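Local structure of putative HAD-hydrolase YfnB (Bacillus subtilis, 3ED5) at residues V14-T17 against I18-Q22. The protein is a putative hydrolase of the HAD superfamily, YjjG family, and probably acts as a 5'-nucleotidase that removes phosphate from nucleotides. Sequence-based numbering, arbitrary orientation.
Sequences VDDT and ILDFQ
Asp16 reaches across the turn to the start of helix 21-35. Its OD1 accepts from Gln22 N at 3.0 Å through the syn lone pair. Phe21 N lies as near to the same oxygen. CG of Asp16 stands anti to the carbonyl carbon (chi1 -65°), which brings the carboxylate back to the first backbone N-H groups of the helix although the side chain sets out away from it. Asp16 OD1 and Asp20 OD1, two like charges, are 4.0 Å apart. A water donates to both oxygens and probably eases their meeting. Asp20 is the N-cap residue, and its OD1 also takes Ala23 N. With an alanine in place of Asp16, Gln22 N would probably lose its acceptor and the bridging water one of its two partners.

The Phe21 ring lies obliquely against the Asp15 carboxylate, with the planes 42° apart. Phe21 CD1 comes 3.4 Å from Asp15 CG. Arg135 pairs with OD1 of this carboxylate and Gln132 binds OD2, so both oxygens are held from helix 129-138.

On the inner side, Val14 and Leu19 run side by side and point the same way, CG1 of Val14 being 3.6 Å from CD1 of Leu19. Val14 O collects Thr17 N, Ile18 N and Leu19 N; the bond from Leu19 N is almost straight at 176°. Asp16 N returns a bond to Leu19 O at 2.8 Å, which closes a single bridge between Asp15 and Leu19. Thr17 OG1 hydrogen-bonds to OD2 of Asp13, the probable nucleophile.

Asp13, Asp15 and Thr17 fit the DxDx(T/V) signature, the first motif of HAD hydrolases. The single helical turn that follows strand 9-12 is consistent with the squiggle of that fold, leading on to helix 21-35.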
loop_
_atom_site.group_PDB
_atom_site.type_symbol
_atom_site.label_atom_id
_atom_site.label_comp_id
_atom_site.label_asym_id
_atom_site.label_seq_id
_atom_site.Cartn_x
_atom_site.Cartn_y
_atom_site.Cartn_z
ATOM N N VAL A 14 -2.847 0.189 2.467
ATOM C CA VAL A 14 -2.202 1.048 3.478
ATOM C C VAL A 14 -1.461 2.204 2.796
ATOM O O VAL A 14 -1.783 3.396 2.975
ATOM C CB VAL A 14 -1.197 0.235 4.365
ATOM C CG1 VAL A 14 -0.488 1.150 5.391
ATOM C CG2 VAL A 14 -1.960 -0.860 5.180
ATOM N N ASP A 15 -0.442 1.834 2.040
ATOM C CA ASP A 15 0.547 2.844 1.610
ATOM C C ASP A 15 0.029 3.751 0.504
ATOM O O ASP A 15 -0.379 3.289 -0.565
ATOM C CB ASP A 15 1.866 2.163 1.217
ATOM C CG ASP A 15 2.548 1.560 2.416
ATOM O OD1 ASP A 15 2.423 2.158 3.502
ATOM O OD2 ASP A 15 3.204 0.513 2.275
ATOM N N ASP A 16 0.074 5.037 0.803
ATOM C CA ASP A 16 -0.434 6.111 -0.056
ATOM C C ASP A 16 -1.927 5.971 -0.288
ATOM O O ASP A 16 -2.459 6.543 -1.231
ATOM C CB ASP A 16 0.350 6.199 -1.370
ATOM C CG ASP A 16 1.788 6.588 -1.123
ATOM O OD1 ASP A 16 2.018 7.446 -0.237
ATOM O OD2 ASP A 16 2.645 6.036 -1.829
ATOM N N THR A 17 -2.603 5.259 0.625
ATOM C CA THR A 17 -4.071 5.192 0.636
ATOM C C THR A 17 -4.537 5.830 1.940
ATOM O O THR A 17 -5.246 6.832 1.900
ATOM C CB THR A 17 -4.564 3.737 0.483
ATOM O OG1 THR A 17 -4.096 3.219 -0.773
ATOM C CG2 THR A 17 -6.122 3.673 0.484
ATOM N N ILE A 18 -4.075 5.303 3.089
ATOM C CA ILE A 18 -4.360 5.922 4.393
ATOM C C ILE A 18 -3.110 6.437 5.124
ATOM O O ILE A 18 -3.217 7.343 5.921
ATOM C CB ILE A 18 -5.217 4.996 5.341
ATOM C CG1 ILE A 18 -4.526 3.634 5.554
ATOM C CG2 ILE A 18 -6.635 4.869 4.774
ATOM C CD1 ILE A 18 -5.325 2.579 6.438
ATOM N N LEU A 19 -1.946 5.855 4.844
ATOM C CA LEU A 19 -0.678 6.372 5.382
ATOM C C LEU A 19 0.079 7.026 4.249
ATOM O O LEU A 19 0.006 6.554 3.117
ATOM C CB LEU A 19 0.163 5.228 5.984
ATOM C CG LEU A 19 -0.385 4.635 7.285
ATOM C CD1 LEU A 19 0.606 3.563 7.824
ATOM C CD2 LEU A 19 -0.596 5.731 8.320
ATOM N N ASP A 20 0.836 8.078 4.564
ATOM C CA ASP A 20 1.568 8.812 3.543
ATOM C C ASP A 20 2.930 8.107 3.391
ATOM O O ASP A 20 3.919 8.478 4.043
ATOM C CB ASP A 20 1.679 10.285 3.962
ATOM C CG ASP A 20 2.411 11.167 2.923
ATOM O OD1 ASP A 20 2.967 10.675 1.934
ATOM O OD2 ASP A 20 2.413 12.378 3.121
ATOM N N PHE A 21 2.945 7.063 2.551
ATOM C CA PHE A 21 4.150 6.276 2.344
ATOM C C PHE A 21 5.208 7.096 1.646
ATOM O O PHE A 21 6.395 6.964 1.956
ATOM C CB PHE A 21 3.876 5.022 1.518
ATOM C CG PHE A 21 5.096 4.164 1.333
ATOM C CD1 PHE A 21 5.493 3.275 2.343
ATOM C CD2 PHE A 21 5.895 4.296 0.181
ATOM C CE1 PHE A 21 6.637 2.471 2.184
ATOM C CE2 PHE A 21 7.050 3.501 0.027
ATOM C CZ PHE A 21 7.408 2.584 1.030
ATOM N N GLN A 22 4.787 7.976 0.741
ATOM C CA GLN A 22 5.791 8.878 0.096
ATOM C C GLN A 22 6.632 9.644 1.116
ATOM O O GLN A 22 7.860 9.760 0.959
ATOM C CB GLN A 22 5.104 9.861 -0.860
ATOM C CG GLN A 22 4.373 9.138 -2.003
ATOM C CD GLN A 22 5.303 8.232 -2.768
ATOM O OE1 GLN A 22 5.192 6.994 -2.737
ATOM N NE2 GLN A 22 6.253 8.835 -3.437
HETATM O O HOH W 1 1.303 10.064 -0.378
#